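Local structure of BtGH115A (Bacteroides thetaiotaomicron, 5BY3) at residues Trp134-Thr139 / Pro439-Ile444; Gly173-Ser178 / Glu217-Phe222; Glu197-Leu202 / Gly435-Ala440; Leu206-Tyr211 / Leu446-Ala451. The protein acts as a family GH115 4-O-methyl-alpha-glucuronidase with specificity for decorated arabinogalactans. All coordinates share one frame; numbering follows the deposited sequence.

Interaction 1. Residues Trp134-Thr139 / Pro439-Ile444; sequences WWADVT and PAEYQI
Glu441 reaches from the first turn of helix 441-452 to the loop 134-139 and meets it lightly, at two places. Its OE2 lies 4.3 Å from CB of Ala136, the methyl facing the carboxylate, and 4.5 Å from O of Trp135. The bend of the glutamate at chi2 (98°) swings CD and its oxygens out of the plane of CA, CB and CG. The two oxygens lie near each other, and Lys438 NZ binds both, by a salt bridge with Glu441 OE2 and a hydrogen bond with Trp135 O. Further out, the backbone on either side is held in its own way. Ala440 is the N-cap of helix 441-452, its carbonyl taking the N-H of Ile444 at 3.0 Å between Ala440 O and Ile444 N, and a cis peptide bond precedes Pro439. In the loop, CZ3 of Trp134 stands 3.8 Å above the plane of the Trp135 ring, over its centre, while Trp135 NE1 is hydrogen-bonded to Arg198 O. Leu558 of helix 552-580 touches both Ala136 and Glu441. Little surface meets directly, and the lysine bridge probably accounts for much of the link between the loop and the start of this helix: the positive charge of Lys438, which Glu557 also shares through a salt bridge, would partly offset the closeness of carboxylate and carbonyl.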
loop_
_atom_site.group_PDB
_atom_site.type_symbol
_atom_site.label_atom_id
_atom_site.label_comp_id
_atom_site.label_asym_id
_atom_site.label_seq_id
_atom_site.Cartn_x
_atom_site.Cartn_y
_atom_site.Cartn_z
ATOM N N TRP A 134 -12.897 14.562 -3.526
ATOM C CA TRP A 134 -14.123 13.807 -3.532
ATOM C C TRP A 134 -14.048 12.587 -2.615
ATOM O O TRP A 134 -15.025 12.318 -1.894
ATOM C CB TRP A 134 -14.483 13.385 -4.950
ATOM C CG TRP A 134 -15.918 12.896 -5.037
ATOM C CD1 TRP A 134 -17.064 13.666 -5.123
ATOM C CD2 TRP A 134 -16.349 11.528 -5.046
ATOM N NE1 TRP A 134 -18.166 12.847 -5.182
ATOM C CE2 TRP A 134 -17.766 11.537 -5.130
ATOM C CE3 TRP A 134 -15.674 10.301 -5.011
ATOM C CZ2 TRP A 134 -18.522 10.369 -5.171
ATOM C CZ3 TRP A 134 -16.421 9.127 -5.045
ATOM C CH2 TRP A 134 -17.844 9.170 -5.119
ATOM N N TRP A 135 -12.905 11.877 -2.644
ATOM C CA TRP A 135 -12.787 10.535 -2.068
ATOM C C TRP A 135 -12.659 10.512 -0.531
ATOM O O TRP A 135 -12.927 9.483 0.130
ATOM C CB TRP A 135 -11.657 9.741 -2.744
ATOM C CG TRP A 135 -12.097 9.039 -4.041
ATOM C CD1 TRP A 135 -11.996 9.527 -5.346
ATOM C CD2 TRP A 135 -12.729 7.759 -4.146
ATOM N NE1 TRP A 135 -12.514 8.610 -6.226
ATOM C CE2 TRP A 135 -12.962 7.517 -5.523
ATOM C CE3 TRP A 135 -13.118 6.778 -3.206
ATOM C CZ2 TRP A 135 -13.580 6.356 -5.975
ATOM C CZ3 TRP A 135 -13.716 5.618 -3.655
ATOM C CH2 TRP A 135 -13.963 5.422 -5.039
ATOM N N ALA A 136 -12.259 11.640 0.040
ATOM C CA ALA A 136 -12.394 11.803 1.475
ATOM C C ALA A 136 -13.010 13.154 1.832
ATOM O O ALA A 136 -12.845 13.635 2.936
ATOM C CB ALA A 136 -11.068 11.585 2.182
ATOM N N ASP A 137 -13.699 13.762 0.870
ATOM C CA ASP A 137 -14.469 14.998 1.102
ATOM C C ASP A 137 -13.601 16.125 1.573
ATOM O O ASP A 137 -14.047 16.937 2.389
ATOM C CB ASP A 137 -15.606 14.785 2.118
ATOM C CG ASP A 137 -16.461 13.610 1.770
ATOM O OD1 ASP A 137 -17.296 13.733 0.841
ATOM O OD2 ASP A 137 -16.274 12.545 2.392
ATOM N N VAL A 138 -12.371 16.187 1.064
ATOM C CA VAL A 138 -11.442 17.240 1.444
ATOM C C VAL A 138 -11.768 18.502 0.619
ATOM O O VAL A 138 -11.082 18.847 -0.360
ATOM C CB VAL A 138 -10.007 16.728 1.311
ATOM C CG1 VAL A 138 -8.995 17.801 1.657
ATOM C CG2 VAL A 138 -9.811 15.501 2.215
ATOM N N THR A 139 -12.834 19.195 1.022
ATOM C CA THR A 139 -13.343 20.326 0.250
ATOM C C THR A 139 -12.269 21.374 -0.078
ATOM O O THR A 139 -11.686 21.950 0.826
ATOM C CB THR A 139 -14.529 20.999 0.948
ATOM O OG1 THR A 139 -15.400 19.995 1.520
ATOM C CG2 THR A 139 -15.323 21.873 -0.068
ATOM N N PRO A 439 -10.185 2.631 4.195
ATOM C CA PRO A 439 -9.665 3.869 4.750
ATOM C C PRO A 439 -8.111 3.886 4.795
ATOM O O PRO A 439 -7.528 4.013 5.865
ATOM C CB PRO A 439 -10.230 3.804 6.169
ATOM C CG PRO A 439 -10.045 2.335 6.555
ATOM C CD PRO A 439 -10.302 1.582 5.239
ATOM N N ALA A 440 -7.475 3.724 3.645
ATOM C CA ALA A 440 -6.021 3.634 3.475
ATOM C C ALA A 440 -5.518 4.825 2.694
ATOM O O ALA A 440 -4.409 4.763 2.099
ATOM C CB ALA A 440 -5.677 2.369 2.682
ATOM N N GLU A 441 -6.362 5.863 2.634
ATOM C CA GLU A 441 -6.093 7.075 1.897
ATOM C C GLU A 441 -4.649 7.567 2.063
ATOM O O GLU A 441 -3.951 7.918 1.092
ATOM C CB GLU A 441 -7.032 8.177 2.356
ATOM C CG GLU A 441 -8.518 7.926 2.100
ATOM C CD GLU A 441 -9.277 7.383 3.313
ATOM O OE1 GLU A 441 -8.655 6.915 4.294
ATOM O OE2 GLU A 441 -10.530 7.452 3.283
ATOM N N TYR A 442 -4.184 7.579 3.300
ATOM C CA TYR A 442 -2.878 8.097 3.539
ATOM C C TYR A 442 -1.784 7.187 2.928
ATOM O O TYR A 442 -0.967 7.686 2.122
ATOM C CB TYR A 442 -2.613 8.416 5.033
ATOM C CG TYR A 442 -1.181 8.907 5.165
ATOM C CD1 TYR A 442 -0.808 10.144 4.630
ATOM C CD2 TYR A 442 -0.175 8.090 5.702
ATOM C CE1 TYR A 442 0.500 10.566 4.679
ATOM C CE2 TYR A 442 1.154 8.526 5.750
ATOM C CZ TYR A 442 1.466 9.768 5.235
ATOM O OH TYR A 442 2.741 10.236 5.254
ATOM N N GLN A 443 -1.771 5.894 3.288
ATOM C CA GLN A 443 -0.739 4.949 2.773
ATOM C C GLN A 443 -0.664 4.904 1.232
ATOM O O GLN A 443 0.432 4.852 0.655
ATOM C CB GLN A 443 -0.917 3.529 3.318
ATOM C CG GLN A 443 -0.720 3.373 4.837
ATOM C CD GLN A 443 -2.005 3.537 5.676
ATOM O OE1 GLN A 443 -3.019 4.070 5.200
ATOM N NE2 GLN A 443 -1.960 3.090 6.933
ATOM N N ILE A 444 -1.835 4.983 0.599
ATOM C CA ILE A 444 -1.987 4.977 -0.832
ATOM C C ILE A 444 -1.263 6.195 -1.393
ATOM O O ILE A 444 -0.498 6.076 -2.351
ATOM C CB ILE A 444 -3.482 4.968 -1.242
ATOM C CG1 ILE A 444 -4.142 3.631 -0.845
ATOM C CG2 ILE A 444 -3.666 5.241 -2.746
ATOM C CD1 ILE A 444 -5.670 3.633 -0.875
#

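Interaction 2. Residues Gly173-Ser178 / Glu217-Phe222; sequences GLMPWS and ECTLPF
Met175, a selenomethionine here, reaches from helix 174-182 to Cys218 and Thr219. Gly173 comes just before, in the N-cap position, with its carbonyl accepting the N-H of Trp177 (Gly173 O to Trp177 N 3.0 Å); Leu174 then begins the helix, and its N is hydrogen-bonded to Asp436 OD1. The Met175 side chain starts with CG opposite the backbone N (chi1 -168°) and folds twice beyond it. CG passes 3.5 Å from Thr219 OG1, the two side chains sliding by each other in opposite directions, and the terminal CE ends 3.7 Å from O of Cys218 and 4.1 Å from its SG. Thr219 OG1 has its hydrogen bond with Glu170 OE2, so the methionine meets a hydroxyl that is already engaged. Ser178 closes the first turns through its N, 3.0 Å from Leu174 O. Both partners follow parallel strands, 162-166 and 210-212, an arrangement consistent with neighbouring loops at the C-terminal mouth of a TIM barrel.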
loop_
_atom_site.group_PDB
_atom_site.type_symbol
_atom_site.label_atom_id
_atom_site.label_comp_id
_atom_site.label_asym_id
_atom_site.label_seq_id
_atom_site.Cartn_x
_atom_site.Cartn_y
_atom_site.Cartn_z
ATOM N N GLY A 173 -17.297 -3.722 1.380
ATOM C CA GLY A 173 -17.096 -2.284 1.292
ATOM C C GLY A 173 -17.301 -1.704 -0.087
ATOM O O GLY A 173 -18.387 -1.233 -0.418
ATOM N N LEU A 174 -16.264 -1.736 -0.911
ATOM C CA LEU A 174 -16.379 -1.069 -2.193
ATOM C C LEU A 174 -17.378 -1.738 -3.117
ATOM O O LEU A 174 -18.077 -1.028 -3.859
ATOM C CB LEU A 174 -15.029 -0.817 -2.856
ATOM C CG LEU A 174 -14.986 0.109 -4.069
ATOM C CD1 LEU A 174 -13.637 0.758 -4.207
ATOM C CD2 LEU A 174 -15.289 -0.677 -5.328
HETATM N N MSE A 175 -17.518 -3.065 -3.061
HETATM C CA MSE A 175 -18.560 -3.700 -3.944
HETATM C C MSE A 175 -19.981 -3.253 -3.540
HETATM O O MSE A 175 -20.632 -2.613 -4.365
HETATM C CB MSE A 175 -18.406 -5.197 -4.235
HETATM C CG MSE A 175 -19.338 -5.652 -5.366
HETATM SE SE MSE A 175 -21.165 -5.996 -4.661
HETATM C CE MSE A 175 -20.950 -7.622 -3.588
ATOM N N PRO A 176 -20.454 -3.516 -2.303
ATOM C CA PRO A 176 -21.834 -3.085 -1.942
ATOM C C PRO A 176 -22.039 -1.583 -2.020
ATOM O O PRO A 176 -23.105 -1.135 -2.419
ATOM C CB PRO A 176 -22.039 -3.584 -0.505
ATOM C CG PRO A 176 -20.683 -3.921 0.008
ATOM C CD PRO A 176 -19.774 -4.170 -1.164
ATOM N N TRP A 177 -21.020 -0.807 -1.679
ATOM C CA TRP A 177 -21.124 0.639 -1.806
ATOM C C TRP A 177 -21.408 1.062 -3.256
ATOM O O TRP A 177 -22.279 1.893 -3.508
ATOM C CB TRP A 177 -19.867 1.308 -1.266
ATOM C CG TRP A 177 -19.821 2.730 -1.590
ATOM C CD1 TRP A 177 -20.522 3.742 -0.967
ATOM C CD2 TRP A 177 -19.056 3.343 -2.638
ATOM N NE1 TRP A 177 -20.229 4.939 -1.579
ATOM C CE2 TRP A 177 -19.348 4.723 -2.614
ATOM C CE3 TRP A 177 -18.168 2.851 -3.611
ATOM C CZ2 TRP A 177 -18.767 5.633 -3.504
ATOM C CZ3 TRP A 177 -17.583 3.780 -4.525
ATOM C CH2 TRP A 177 -17.897 5.144 -4.460
ATOM N N SER A 178 -20.680 0.485 -4.207
ATOM C CA SER A 178 -20.900 0.797 -5.619
ATOM C C SER A 178 -22.289 0.339 -6.134
ATOM O O SER A 178 -23.056 1.161 -6.661
ATOM C CB SER A 178 -19.787 0.199 -6.479
ATOM O OG SER A 178 -19.987 0.578 -7.815
ATOM N N GLU A 217 -15.184 -13.415 -6.734
ATOM C CA GLU A 217 -16.386 -14.170 -7.154
ATOM C C GLU A 217 -17.699 -13.399 -6.945
ATOM O O GLU A 217 -18.546 -13.397 -7.831
ATOM C CB GLU A 217 -16.426 -15.612 -6.575
ATOM C CG GLU A 217 -15.920 -15.812 -5.129
ATOM C CD GLU A 217 -14.383 -15.770 -4.959
ATOM O OE1 GLU A 217 -13.895 -14.999 -4.092
ATOM O OE2 GLU A 217 -13.662 -16.509 -5.672
ATOM N N CYS A 218 -17.819 -12.679 -5.830
ATOM C CA CYS A 218 -18.951 -11.751 -5.572
ATOM C C CYS A 218 -19.150 -10.554 -6.541
ATOM O O CYS A 218 -20.162 -9.868 -6.464
ATOM C CB CYS A 218 -18.857 -11.211 -4.135
ATOM S SG CYS A 218 -17.557 -9.962 -3.879
ATOM N N THR A 219 -18.186 -10.305 -7.421
ATOM C CA THR A 219 -18.182 -9.132 -8.314
ATOM C C THR A 219 -18.326 -9.502 -9.820
ATOM O O THR A 219 -17.802 -10.514 -10.267
ATOM C CB THR A 219 -16.882 -8.320 -8.063
ATOM O OG1 THR A 219 -16.947 -7.762 -6.761
ATOM C CG2 THR A 219 -16.675 -7.190 -9.057
ATOM N N LEU A 220 -19.028 -8.669 -10.577
ATOM C CA LEU A 220 -19.065 -8.804 -12.034
ATOM C C LEU A 220 -17.695 -8.509 -12.652
ATOM O O LEU A 220 -17.182 -7.397 -12.489
ATOM C CB LEU A 220 -20.113 -7.874 -12.677
ATOM C CG LEU A 220 -20.484 -8.244 -14.127
ATOM C CD1 LEU A 220 -21.304 -9.535 -14.174
ATOM C CD2 LEU A 220 -21.214 -7.093 -14.841
ATOM N N PRO A 221 -17.100 -9.488 -13.370
ATOM C CA PRO A 221 -15.812 -9.178 -14.005
ATOM C C PRO A 221 -15.837 -7.913 -14.837
ATOM O O PRO A 221 -16.812 -7.633 -15.555
ATOM C CB PRO A 221 -15.534 -10.414 -14.859
ATOM C CG PRO A 221 -16.157 -11.522 -14.052
ATOM C CD PRO A 221 -17.416 -10.937 -13.462
ATOM N N PHE A 222 -14.765 -7.145 -14.689
ATOM C CA PHE A 222 -14.620 -5.842 -15.288
ATOM C C PHE A 222 -15.008 -5.802 -16.750
ATOM O O PHE A 222 -15.799 -4.950 -17.155
ATOM C CB PHE A 222 -13.176 -5.372 -15.150
ATOM C CG PHE A 222 -12.926 -4.012 -15.707
ATOM C CD1 PHE A 222 -13.232 -2.888 -14.977
ATOM C CD2 PHE A 222 -12.361 -3.857 -16.975
ATOM C CE1 PHE A 222 -12.983 -1.623 -15.485
ATOM C CE2 PHE A 222 -12.114 -2.589 -17.493
ATOM C CZ PHE A 222 -12.434 -1.471 -16.740
#

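Interaction 3. Residues Glu197-Leu202 / Gly435-Ala440; sequences ERIFEL and GDIKPA. With NI (nickel (II) ion), chain C.
The loop that follows strand 429-433 carries the nickel site on Asp436, and its next residue, Ile437, packs on helix 193-205. Both branches of Ile437 meet CD2 of Leu202, CG2 at 3.8 Å and CD1 at 4.2 Å, the side chains approaching tip to tip, and CD1 also reaches CG1 of Ile199 at 4.3 Å. Leu202 holds CG anti to its backbone N (chi1 175°), which sends CD2 to Ile437. Ile437 has a positive phi (69°, with psi -72°) and occupies the centre of a classic gamma turn, closed by a weak bond from Lys438 N to Asp436 O. This tight reversal puts hydrophobic packing and metal binding on adjacent residues. Asp436 OD2 binds nickel at 2.4 Å. Leu404 O and two waters also bind the metal. One of these waters, 2.5 Å from nickel, accepts a bond from Asp436 N (2.8 Å) and donates to Lys438 O (3.0 Å), so the turn grips the metal's shell through main chain as well as carboxylate. On the helix, Arg198 pairs with Glu201, which also has Arg49 as a salt-bridge partner. The contact across the segments is wholly apolar: the hydrocarbon side of the turn lies against the helix, while Asp436 OD2 and, through the water, Asp436 N and Lys438 O serve the nickel.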
loop_
_atom_site.group_PDB
_atom_site.type_symbol
_atom_site.label_atom_id
_atom_site.label_comp_id
_atom_site.label_asym_id
_atom_site.label_seq_id
_atom_site.Cartn_x
_atom_site.Cartn_y
_atom_site.Cartn_z
ATOM N N GLU A 197 -15.091 5.544 -13.359
ATOM C CA GLU A 197 -14.691 6.923 -13.629
ATOM C C GLU A 197 -14.227 7.647 -12.354
ATOM O O GLU A 197 -13.225 8.381 -12.386
ATOM C CB GLU A 197 -15.798 7.682 -14.343
ATOM C CG GLU A 197 -16.113 7.108 -15.718
ATOM C CD GLU A 197 -17.352 7.721 -16.361
ATOM O OE1 GLU A 197 -18.388 7.869 -15.656
ATOM O OE2 GLU A 197 -17.289 8.025 -17.578
ATOM N N ARG A 198 -14.940 7.424 -11.241
ATOM C CA ARG A 198 -14.531 7.942 -9.944
ATOM C C ARG A 198 -13.161 7.427 -9.466
ATOM O O ARG A 198 -12.346 8.227 -9.011
ATOM C CB ARG A 198 -15.591 7.685 -8.871
ATOM C CG ARG A 198 -16.751 8.673 -8.899
ATOM C CD ARG A 198 -16.356 10.139 -8.731
ATOM N NE ARG A 198 -17.576 10.947 -8.739
ATOM C CZ ARG A 198 -17.671 12.279 -8.683
ATOM N NH1 ARG A 198 -16.606 13.096 -8.625
ATOM N NH2 ARG A 198 -18.893 12.798 -8.694
ATOM N N ILE A 199 -12.928 6.114 -9.575
ATOM C CA ILE A 199 -11.632 5.518 -9.277
ATOM C C ILE A 199 -10.530 6.078 -10.172
ATOM O O ILE A 199 -9.442 6.455 -9.678
ATOM C CB ILE A 199 -11.675 3.983 -9.350
ATOM C CG1 ILE A 199 -12.768 3.465 -8.389
ATOM C CG2 ILE A 199 -10.306 3.412 -8.999
ATOM C CD1 ILE A 199 -13.034 1.965 -8.461
ATOM N N PHE A 200 -10.826 6.198 -11.467
ATOM C CA PHE A 200 -9.840 6.729 -12.392
ATOM C C PHE A 200 -9.493 8.199 -12.168
ATOM O O PHE A 200 -8.302 8.576 -12.318
ATOM C CB PHE A 200 -10.191 6.449 -13.847
ATOM C CG PHE A 200 -10.534 5.006 -14.160
ATOM C CD1 PHE A 200 -9.958 3.944 -13.478
ATOM C CD2 PHE A 200 -11.438 4.715 -15.186
ATOM C CE1 PHE A 200 -10.291 2.638 -13.798
ATOM C CE2 PHE A 200 -11.788 3.398 -15.502
ATOM C CZ PHE A 200 -11.202 2.363 -14.815
ATOM N N GLU A 201 -10.474 9.020 -11.759
ATOM C CA GLU A 201 -10.150 10.386 -11.265
ATOM C C GLU A 201 -9.126 10.343 -10.132
ATOM O O GLU A 201 -8.201 11.155 -10.059
ATOM C CB GLU A 201 -11.360 11.069 -10.635
ATOM C CG GLU A 201 -12.388 11.642 -11.564
ATOM C CD GLU A 201 -13.583 12.221 -10.817
ATOM O OE1 GLU A 201 -13.544 12.443 -9.579
ATOM O OE2 GLU A 201 -14.582 12.454 -11.494
ATOM N N LEU A 202 -9.343 9.418 -9.207
ATOM C CA LEU A 202 -8.486 9.329 -8.051
ATOM C C LEU A 202 -7.089 8.970 -8.520
ATOM O O LEU A 202 -6.126 9.569 -8.033
ATOM C CB LEU A 202 -9.032 8.333 -7.033
ATOM C CG LEU A 202 -8.233 7.994 -5.781
ATOM C CD1 LEU A 202 -7.881 9.211 -4.953
ATOM C CD2 LEU A 202 -9.043 7.002 -4.960
ATOM N N GLY A 435 -7.472 -2.928 -0.880
ATOM C CA GLY A 435 -8.762 -3.331 -0.334
ATOM C C GLY A 435 -9.859 -2.518 -1.009
ATOM O O GLY A 435 -9.973 -2.532 -2.255
ATOM N N ASP A 436 -10.625 -1.774 -0.188
ATOM C CA ASP A 436 -11.751 -0.922 -0.653
ATOM C C ASP A 436 -11.341 0.517 -0.934
ATOM O O ASP A 436 -12.227 1.378 -1.040
ATOM C CB ASP A 436 -12.858 -0.870 0.403
ATOM C CG ASP A 436 -13.276 -2.243 0.894
ATOM O OD1 ASP A 436 -13.995 -2.938 0.142
ATOM O OD2 ASP A 436 -12.926 -2.611 2.038
ATOM N N ILE A 437 -10.029 0.782 -1.041
ATOM C CA ILE A 437 -9.462 2.155 -1.051
ATOM C C ILE A 437 -9.594 2.829 0.339
ATOM O O ILE A 437 -8.597 2.988 1.039
ATOM C CB ILE A 437 -10.006 3.087 -2.178
ATOM C CG1 ILE A 437 -9.892 2.413 -3.587
ATOM C CG2 ILE A 437 -9.376 4.484 -2.072
ATOM C CD1 ILE A 437 -10.618 3.150 -4.715
ATOM N N LYS A 438 -10.802 3.208 0.743
ATOM C CA LYS A 438 -11.012 3.742 2.108
ATOM C C LYS A 438 -10.907 2.539 3.074
ATOM O O LYS A 438 -11.456 1.499 2.765
ATOM C CB LYS A 438 -12.361 4.499 2.195
ATOM C CG LYS A 438 -12.509 5.553 1.073
ATOM C CD LYS A 438 -13.865 6.267 1.017
ATOM C CE LYS A 438 -14.120 7.116 2.249
ATOM N NZ LYS A 438 -13.042 8.122 2.500
ATOM N N PRO A 439 -10.185 2.631 4.195
ATOM C CA PRO A 439 -9.665 3.869 4.750
ATOM C C PRO A 439 -8.111 3.886 4.795
ATOM O O PRO A 439 -7.528 4.013 5.865
ATOM C CB PRO A 439 -10.230 3.804 6.169
ATOM C CG PRO A 439 -10.045 2.335 6.555
ATOM C CD PRO A 439 -10.302 1.582 5.239
ATOM N N ALA A 440 -7.475 3.724 3.645
ATOM C CA ALA A 440 -6.021 3.634 3.475
ATOM C C ALA A 440 -5.518 4.825 2.694
ATOM O O ALA A 440 -4.409 4.763 2.099
ATOM C CB ALA A 440 -5.677 2.369 2.682
HETATM NI NI NI C . -11.316 -3.124 3.736
HETATM O O HOH W 1 -10.196 -1.207 2.520
HETATM O O HOH W 2 -13.205 -4.676 4.187
#

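Interaction 4. Residues Leu206-Tyr211 / Leu446-Ala451; sequences LRANTY and LFMDMA
Met448, a selenomethionine, leaves helix 441-452 with CG opposite its own carbonyl carbon and bends at chi2 (-54°) and again at chi3; CB and CG lie beside Leu206 and SE beside Ala208. Its CB sits 3.6 Å from O of Leu206, its CG 4.1 Å from CB of the same leucine, and its SE 4.0 Å from CB of Ala208. Arg207 bends at chi2 (102°), bringing the guanidinium round to Asp449. There NH1 forms a long salt bridge of 3.5 Å with Asp449 OD1, which lies at the guanidinium edge, near its plane, although the carboxylate plane is turned 65° away. One water completes this pairing: it accepts from Arg207 NH1 and donates to Asp449 OD1 and to Leu206 O, each at 2.9 Å. Asp449 OD2 is hydrogen-bonded to His465 NE2, and the guanidinium makes a cation-pi contact with Trp452. Arg207 follows helix 193-205 at positive phi, in a Schellman motif, before the chain enters strand 210-212. The chemistry is thus split between a buried patch of selenium, methylene groups and one methyl and a partly exposed ion pair, where the shared water, which also ties in the carbonyl of Leu206, probably supplements the long charge contact.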
loop_
_atom_site.group_PDB
_atom_site.type_symbol
_atom_site.label_atom_id
_atom_site.label_comp_id
_atom_site.label_asym_id
_atom_site.label_seq_id
_atom_site.Cartn_x
_atom_site.Cartn_y
_atom_site.Cartn_z
ATOM N N LEU A 206 -3.647 11.088 -8.295
ATOM C CA LEU A 206 -2.505 10.479 -7.634
ATOM C C LEU A 206 -1.295 10.222 -8.566
ATOM O O LEU A 206 -0.239 9.735 -8.116
ATOM C CB LEU A 206 -2.936 9.189 -6.923
ATOM C CG LEU A 206 -3.834 9.278 -5.693
ATOM C CD1 LEU A 206 -4.388 7.904 -5.353
ATOM C CD2 LEU A 206 -3.098 9.887 -4.513
ATOM N N ARG A 207 -1.468 10.576 -9.845
ATOM C CA ARG A 207 -0.517 10.327 -10.972
ATOM C C ARG A 207 -0.231 8.855 -11.221
ATOM O O ARG A 207 0.851 8.502 -11.642
ATOM C CB ARG A 207 0.825 11.088 -10.846
ATOM C CG ARG A 207 0.768 12.575 -10.527
ATOM C CD ARG A 207 1.098 12.757 -9.053
ATOM N NE ARG A 207 1.672 14.072 -8.810
ATOM C CZ ARG A 207 2.388 14.427 -7.754
ATOM N NH1 ARG A 207 2.678 13.578 -6.757
ATOM N NH2 ARG A 207 2.831 15.665 -7.726
ATOM N N ALA A 208 -1.187 8.000 -10.902
ATOM C CA ALA A 208 -1.084 6.575 -11.117
ATOM C C ALA A 208 -1.607 6.350 -12.527
ATOM O O ALA A 208 -2.392 7.178 -13.057
ATOM C CB ALA A 208 -1.927 5.827 -10.087
ATOM N N ASN A 209 -1.163 5.262 -13.161
ATOM C CA ASN A 209 -1.567 5.009 -14.551
ATOM C C ASN A 209 -2.195 3.655 -14.803
ATOM O O ASN A 209 -2.706 3.424 -15.908
ATOM C CB ASN A 209 -0.423 5.285 -15.543
ATOM C CG ASN A 209 0.831 4.502 -15.233
ATOM O OD1 ASN A 209 0.816 3.537 -14.452
ATOM N ND2 ASN A 209 1.951 4.924 -15.844
ATOM N N THR A 210 -2.186 2.800 -13.777
ATOM C CA THR A 210 -2.514 1.377 -13.898
ATOM C C THR A 210 -3.632 0.957 -12.909
ATOM O O THR A 210 -3.749 1.522 -11.842
ATOM C CB THR A 210 -1.225 0.551 -13.678
ATOM O OG1 THR A 210 -0.203 1.003 -14.585
ATOM C CG2 THR A 210 -1.456 -0.917 -13.850
ATOM N N TYR A 211 -4.435 -0.039 -13.262
ATOM C CA TYR A 211 -5.519 -0.523 -12.415
ATOM C C TYR A 211 -5.663 -2.018 -12.561
ATOM O O TYR A 211 -5.637 -2.523 -13.672
ATOM C CB TYR A 211 -6.838 0.157 -12.824
ATOM C CG TYR A 211 -8.103 -0.231 -12.055
ATOM C CD1 TYR A 211 -8.108 -0.342 -10.671
ATOM C CD2 TYR A 211 -9.318 -0.422 -12.733
ATOM C CE1 TYR A 211 -9.263 -0.693 -9.990
ATOM C CE2 TYR A 211 -10.469 -0.737 -12.066
ATOM C CZ TYR A 211 -10.450 -0.880 -10.687
ATOM O OH TYR A 211 -11.621 -1.215 -10.006
ATOM N N LEU A 446 1.072 8.021 0.048
ATOM C CA LEU A 446 2.488 7.828 0.298
ATOM C C LEU A 446 3.114 6.934 -0.799
ATOM O O LEU A 446 4.058 7.334 -1.461
ATOM C CB LEU A 446 2.721 7.239 1.693
ATOM C CG LEU A 446 4.185 6.993 2.132
ATOM C CD1 LEU A 446 5.059 8.272 2.082
ATOM C CD2 LEU A 446 4.183 6.353 3.521
ATOM N N PHE A 447 2.565 5.735 -0.983
ATOM C CA PHE A 447 2.999 4.838 -2.015
ATOM C C PHE A 447 3.066 5.550 -3.378
ATOM O O PHE A 447 4.036 5.396 -4.099
ATOM C CB PHE A 447 2.020 3.660 -2.065
ATOM C CG PHE A 447 2.528 2.447 -2.802
ATOM C CD1 PHE A 447 2.285 2.290 -4.167
ATOM C CD2 PHE A 447 3.219 1.439 -2.121
ATOM C CE1 PHE A 447 2.745 1.165 -4.848
ATOM C CE2 PHE A 447 3.667 0.307 -2.797
ATOM C CZ PHE A 447 3.417 0.180 -4.157
HETATM N N MSE A 448 2.047 6.342 -3.707
HETATM C CA MSE A 448 1.938 6.937 -5.049
HETATM C C MSE A 448 2.906 8.065 -5.214
HETATM O O MSE A 448 3.433 8.239 -6.322
HETATM C CB MSE A 448 0.532 7.381 -5.487
HETATM C CG MSE A 448 -0.451 6.222 -5.631
HETATM SE SE MSE A 448 0.161 4.764 -6.820
HETATM C CE MSE A 448 -0.752 3.329 -5.867
ATOM N N ASP A 449 3.131 8.820 -4.135
ATOM C CA ASP A 449 4.211 9.825 -4.059
ATOM C C ASP A 449 5.585 9.200 -4.252
ATOM O O ASP A 449 6.413 9.759 -4.977
ATOM C CB ASP A 449 4.205 10.603 -2.728
ATOM C CG ASP A 449 3.086 11.659 -2.647
ATOM O OD1 ASP A 449 2.491 11.990 -3.689
ATOM O OD2 ASP A 449 2.788 12.150 -1.533
HETATM N N MSE A 450 5.816 8.048 -3.601
HETATM C CA MSE A 450 7.087 7.337 -3.705
HETATM C C MSE A 450 7.346 7.024 -5.149
HETATM O O MSE A 450 8.394 7.376 -5.675
HETATM C CB MSE A 450 7.126 6.129 -2.794
HETATM C CG MSE A 450 7.568 6.663 -1.443
HETATM SE SE MSE A 450 7.452 5.248 -0.093
HETATM C CE MSE A 450 9.320 4.714 -0.465
ATOM N N ALA A 451 6.332 6.479 -5.802
ATOM C CA ALA A 451 6.394 5.965 -7.163
ATOM C C ALA A 451 6.492 7.092 -8.161
ATOM O O ALA A 451 7.043 6.907 -9.251
ATOM C CB ALA A 451 5.171 5.094 -7.458
HETATM O O HOH W 3 0.866 11.437 -6.081
HETATM O O HOH W 4 1.781 7.895 -8.802
#

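How the interactions relate
Interactions 1, 3 and 4 are buried, whereas interaction 2 is only partly so, its centre about 20 Å from the centre of the chain. Interactions 1 and 4 both use helix 441-452, at its start and further along, and interactions 1 and 3 share Pro439 and Ala440. Helix 193-205 leads straight into the strand segment of interaction 4, where Phe200 CE1 packs 3.4 Å from Tyr211 CD2. The chemistry changes with place: the apolar seam of interaction 3 backs a metal site, interaction 1 centres on a buried carboxylate paired with a lysine, interaction 4 mixes packing with water-mediated pairing, and interaction 2 is mostly van der Waals contact between loop and helix.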